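Local coordinates for protein blue-light-activated histidine kinase 2 (Erythrobacter litoralis HTCC2594, PDB 4R38) that senses blue light through a flavin-binding LOV domain, the part present here, and as a histidine kinase transfers phosphate from ATP to protein histidine, at residues 24-29 and 38-43. Residues are numbered along the deposited sequence; the frame is centred on the assembly and turned at random.
With RBF (riboflavin), chain E.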
ATOM      1  N   PHE A  24       0.273   6.677  12.345  1.00 37.41           N
ATOM      2  CA  PHE A  24      -0.480   5.872  11.420  1.00 37.80           C
ATOM      3  C   PHE A  24       0.476   5.381  10.350  1.00 34.77           C
ATOM      4  O   PHE A  24       1.458   6.046  10.009  1.00 38.34           O
ATOM      5  CB  PHE A  24      -1.646   6.650  10.811  1.00 43.85           C
ATOM      6  CG  PHE A  24      -1.281   8.025  10.328  1.00 41.77           C
ATOM      7  CD1 PHE A  24      -0.735   8.214   9.066  1.00 46.14           C
ATOM      8  CD2 PHE A  24      -1.513   9.142  11.127  1.00 44.95           C
ATOM      9  CE1 PHE A  24      -0.401   9.502   8.612  1.00 45.36           C
ATOM     10  CE2 PHE A  24      -1.189  10.430  10.686  1.00 41.34           C
ATOM     11  CZ  PHE A  24      -0.635  10.610   9.427  1.00 37.76           C
ATOM     12  N   SER A  25       0.189   4.188   9.862  1.00 36.47           N
ATOM     13  CA  SER A  25       0.996   3.538   8.819  1.00 37.88           C
ATOM     14  C   SER A  25       0.915   4.363   7.545  1.00 33.62           C
ATOM     15  O   SER A  25      -0.170   4.739   7.094  1.00 36.09           O
ATOM     16  CB  SER A  25       0.477   2.120   8.581  1.00 36.11           C
ATOM     17  OG  SER A  25       1.177   1.453   7.512  1.00 37.27           O
ATOM     18  N   LEU A  26       2.078   4.689   6.993  1.00 34.47           N
ATOM     19  CA  LEU A  26       2.157   5.459   5.766  1.00 38.13           C
ATOM     20  C   LEU A  26       3.219   4.862   4.863  1.00 39.66           C
ATOM     21  O   LEU A  26       4.251   4.386   5.342  1.00 39.09           O
ATOM     22  CB  LEU A  26       2.480   6.911   6.093  1.00 41.72           C
ATOM     23  CG  LEU A  26       2.462   7.899   4.911  1.00 42.83           C
ATOM     24  CD1 LEU A  26       1.853   9.228   5.326  1.00 51.05           C
ATOM     25  CD2 LEU A  26       3.859   8.078   4.362  1.00 48.42           C
ATOM     26  N   THR A  27       2.931   4.877   3.560  1.00 38.22           N
ATOM     27  CA  THR A  27       3.807   4.323   2.541  1.00 37.18           C
ATOM     28  C   THR A  27       3.825   5.265   1.347  1.00 39.63           C
ATOM     29  O   THR A  27       2.851   5.968   1.086  1.00 34.72           O
ATOM     30  CB  THR A  27       3.298   2.974   2.042  1.00 40.87           C
ATOM     31  OG1 THR A  27       1.993   3.142   1.467  1.00 39.48           O
ATOM     32  CG2 THR A  27       3.233   1.943   3.179  1.00 46.18           C
ATOM     33  N   ILE A  28       4.943   5.308   0.628  1.00 34.39           N
ATOM     34  CA  ILE A  28       5.022   6.094  -0.590  1.00 31.92           C
ATOM     35  C   ILE A  28       5.641   5.163  -1.619  1.00 37.43           C
ATOM     36  O   ILE A  28       6.593   4.466  -1.288  1.00 36.06           O
ATOM     37  CB  ILE A  28       5.916   7.332  -0.436  1.00 33.74           C
ATOM     38  CG1 ILE A  28       5.345   8.303   0.629  1.00 39.09           C
ATOM     39  CG2 ILE A  28       6.089   8.080  -1.758  1.00 38.41           C
ATOM     40  CD1 ILE A  28       6.301   9.384   1.024  1.00 43.01           C
ATOM     41  N   ALA A  29       5.092   5.154  -2.833  1.00 34.10           N
ATOM     42  CA  ALA A  29       5.594   4.313  -3.927  1.00 34.21           C
ATOM     43  C   ALA A  29       5.974   5.185  -5.100  1.00 38.11           C
ATOM     44  O   ALA A  29       5.332   6.187  -5.337  1.00 38.16           O
ATOM     45  CB  ALA A  29       4.536   3.340  -4.365  1.00 34.32           C
ATOM     46  N   LEU A  38       7.746   0.303  -3.364  1.00 32.78           N
ATOM     47  CA  LEU A  38       7.783   1.184  -2.203  1.00 33.63           C
ATOM     48  C   LEU A  38       9.148   1.861  -2.103  1.00 42.51           C
ATOM     49  O   LEU A  38      10.168   1.216  -2.270  1.00 38.60           O
ATOM     50  CB  LEU A  38       7.569   0.384  -0.930  1.00 33.63           C
ATOM     51  CG  LEU A  38       6.154  -0.126  -0.719  1.00 38.22           C
ATOM     52  CD1 LEU A  38       6.122  -1.111   0.448  1.00 43.31           C
ATOM     53  CD2 LEU A  38       5.181   0.998  -0.498  1.00 36.58           C
ATOM     54  N   ILE A  39       9.165   3.154  -1.816  1.00 35.40           N
ATOM     55  CA  ILE A  39      10.429   3.876  -1.561  1.00 33.77           C
ATOM     56  C   ILE A  39      10.539   4.294  -0.100  1.00 33.84           C
ATOM     57  O   ILE A  39      11.630   4.598   0.390  1.00 38.84           O
ATOM     58  CB  ILE A  39      10.638   5.062  -2.518  1.00 34.79           C
ATOM     59  CG1 ILE A  39       9.537   6.134  -2.352  1.00 38.45           C
ATOM     60  CG2 ILE A  39      10.736   4.581  -3.970  1.00 35.12           C
ATOM     61  CD1 ILE A  39       9.829   7.428  -3.109  1.00 38.52           C
ATOM     62  N   TYR A  40       9.396   4.317   0.586  1.00 39.25           N
ATOM     63  CA  TYR A  40       9.332   4.732   1.986  1.00 39.66           C
ATOM     64  C   TYR A  40       8.170   4.064   2.701  1.00 35.19           C
ATOM     65  O   TYR A  40       7.075   3.946   2.155  1.00 35.17           O
ATOM     66  CB  TYR A  40       9.138   6.246   2.092  1.00 39.70           C
ATOM     67  CG  TYR A  40       8.989   6.735   3.523  1.00 37.03           C
ATOM     68  CD1 TYR A  40      10.103   7.066   4.281  1.00 41.35           C
ATOM     69  CD2 TYR A  40       7.738   6.803   4.112  1.00 41.30           C
ATOM     70  CE1 TYR A  40       9.972   7.492   5.593  1.00 42.17           C
ATOM     71  CE2 TYR A  40       7.591   7.224   5.424  1.00 42.70           C
ATOM     72  CZ  TYR A  40       8.703   7.554   6.154  1.00 41.81           C
ATOM     73  OH  TYR A  40       8.545   7.954   7.454  1.00 44.16           O
ATOM     74  N   VAL A  41       8.424   3.622   3.925  1.00 37.14           N
ATOM     75  CA  VAL A  41       7.367   3.199   4.839  1.00 37.48           C
ATOM     76  C   VAL A  41       7.812   3.764   6.182  1.00 40.40           C
ATOM     77  O   VAL A  41       9.009   4.015   6.380  1.00 41.03           O
ATOM     78  CB  VAL A  41       7.174   1.653   4.900  1.00 38.88           C
ATOM     79  CG1 VAL A  41       6.936   1.100   3.507  1.00 37.35           C
ATOM     80  CG2 VAL A  41       8.364   0.947   5.567  1.00 40.51           C
ATOM     81  N   ASN A  42       6.871   3.977   7.095  1.00 36.63           N
ATOM     82  CA  ASN A  42       7.241   4.393   8.430  1.00 37.78           C
ATOM     83  C   ASN A  42       7.163   3.269   9.470  1.00 40.84           C
ATOM     84  O   ASN A  42       6.817   2.118   9.185  1.00 40.89           O
ATOM     85  CB  ASN A  42       6.388   5.590   8.870  1.00 40.66           C
ATOM     86  CG  ASN A  42       4.918   5.264   9.012  1.00 37.64           C
ATOM     87  OD1 ASN A  42       4.485   4.137   8.791  1.00 37.82           O
ATOM     88  ND2 ASN A  42       4.129   6.288   9.393  1.00 41.60           N
ATOM     89  N   ARG A  43       7.501   3.634  10.700  1.00 41.72           N
ATOM     90  CA  ARG A  43       7.531   2.673  11.787  1.00 44.25           C
ATOM     91  C   ARG A  43       6.155   2.060  12.030  1.00 39.80           C
ATOM     92  O   ARG A  43       6.056   0.899  12.390  1.00 41.26           O
ATOM     93  CB  ARG A  43       8.034   3.366  13.060  1.00 50.05           C
ATOM     94  CG  ARG A  43       8.244   2.421  14.214  1.00 63.93           C
ATOM     95  CD  ARG A  43       8.760   3.151  15.451  1.00 75.05           C
ATOM     96  NE  ARG A  43       8.824   2.251  16.602  1.00 86.45           N
ATOM     97  CZ  ARG A  43       9.099   2.631  17.847  1.00 92.00           C
ATOM     98  NH1 ARG A  43       9.340   3.909  18.124  1.00 89.92           N
ATOM     99  NH2 ARG A  43       9.128   1.725  18.819  1.00 95.51           N
TER
HETATM  100  N1  RBF E 201      -1.939  -3.291  -1.346  1.00 32.94           N
HETATM  101  C2  RBF E 201      -2.151  -4.036  -0.229  1.00 32.43           C
HETATM  102  O2  RBF E 201      -2.577  -5.171  -0.330  1.00 33.68           O
HETATM  103  N3  RBF E 201      -1.890  -3.493   0.998  1.00 36.72           N
HETATM  104  C4  RBF E 201      -1.337  -2.269   1.143  1.00 34.70           C
HETATM  105  O4  RBF E 201      -1.101  -1.797   2.279  1.00 33.47           O
HETATM  106  C4A RBF E 201      -1.036  -1.493  -0.005  1.00 32.00           C
HETATM  107  N5  RBF E 201      -0.440  -0.274   0.055  1.00 30.60           N
HETATM  108  C5A RBF E 201      -0.166   0.414  -1.067  1.00 29.86           C
HETATM  109  C6  RBF E 201       0.440   1.701  -1.034  1.00 31.93           C
HETATM  110  C7  RBF E 201       0.738   2.404  -2.200  1.00 36.78           C
HETATM  111  C7M RBF E 201       1.394   3.798  -2.031  1.00 35.29           C
HETATM  112  C8  RBF E 201       0.411   1.849  -3.436  1.00 33.17           C
HETATM  113  C8M RBF E 201       0.668   2.534  -4.780  1.00 38.39           C
HETATM  114  C9  RBF E 201      -0.185   0.619  -3.490  1.00 33.20           C
HETATM  115  C9A RBF E 201      -0.498  -0.134  -2.321  1.00 33.32           C
HETATM  116  N10 RBF E 201      -1.070  -1.391  -2.430  1.00 31.29           N
HETATM  117  C10 RBF E 201      -1.358  -2.092  -1.268  1.00 30.46           C
HETATM  118  C1' RBF E 201      -1.505  -1.972  -3.701  1.00 32.03           C
HETATM  119  C2' RBF E 201      -0.524  -2.888  -4.425  1.00 29.30           C
HETATM  120  O2' RBF E 201       0.733  -2.364  -4.278  1.00 33.78           O
HETATM  121  C3' RBF E 201      -0.911  -2.963  -5.898  1.00 33.86           C
HETATM  122  O3' RBF E 201      -0.771  -1.701  -6.490  1.00 34.84           O
HETATM  123  C4' RBF E 201      -2.357  -3.416  -6.085  1.00 33.84           C
HETATM  124  O4' RBF E 201      -2.565  -4.691  -5.534  1.00 33.45           O
HETATM  125  C5' RBF E 201      -2.727  -3.446  -7.562  1.00 33.89           C
HETATM  126  O5' RBF E 201      -1.858  -4.317  -8.265  1.00 35.28           O
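Ile28 and Leu26 pack against Tyr40 and Ile39 on the face of this hairpin turned away from the flavin. The CB atoms of Ile28 and Tyr40, a directly opposed pair, lie 4.2 Å apart, and Ile28 CG2 packs against CG1 and CD1 of Ile39. Leu26 CD2 meets the Tyr40 ring at CE2, the two side chains crossing at about a right angle. On the buried, flavin-side face, the CD2 branch of Leu38 reaches across to CB of Thr27 at 3.7 Å, while CG2 of Thr27 touches CG1 of Val41. Thr27 OG1, hydrogen-bonded to Gln124 NE2 and weakly to Gly122 O, turns to the isoalloxazine, 3.3 Å from riboflavin C6. Ala29 CB packs beside the dimethylbenzene end of the flavin, and Leu38 also touches Cys61, the cysteine that forms the flavin adduct, which is absent here. The antiparallel strands 25-30 and 38-41 are the first two of the five-stranded PAS sheet of a LOV domain, 2-1-5-4-3 in order, with 38-41 at its edge. A classic beta bulge interrupts the pairing: Ile39 and Tyr40 both face Ile28, whose carbonyl O takes a bond from Ile39 N (2.9 Å) and a weak one from Tyr40 N. Ile28 N in turn donates to Tyr40 O. Past the last strand pair, Asn42 N still bonds to Leu26 O. With CG between the backbone N and the carbonyl carbon (chi1 65°), the Asn42 amide reaches the backbone of 24-26. Its ND2 donates to Phe24 O at 2.8 Å, nearly straight (169°), and Phe24 O lies in the plane of the Asn42 amide. OD1 accepts Leu26 N at 3.1 Å from above the carbonyl plane; the same OD1 receives Phe45 N as N-cap of helix 43-49.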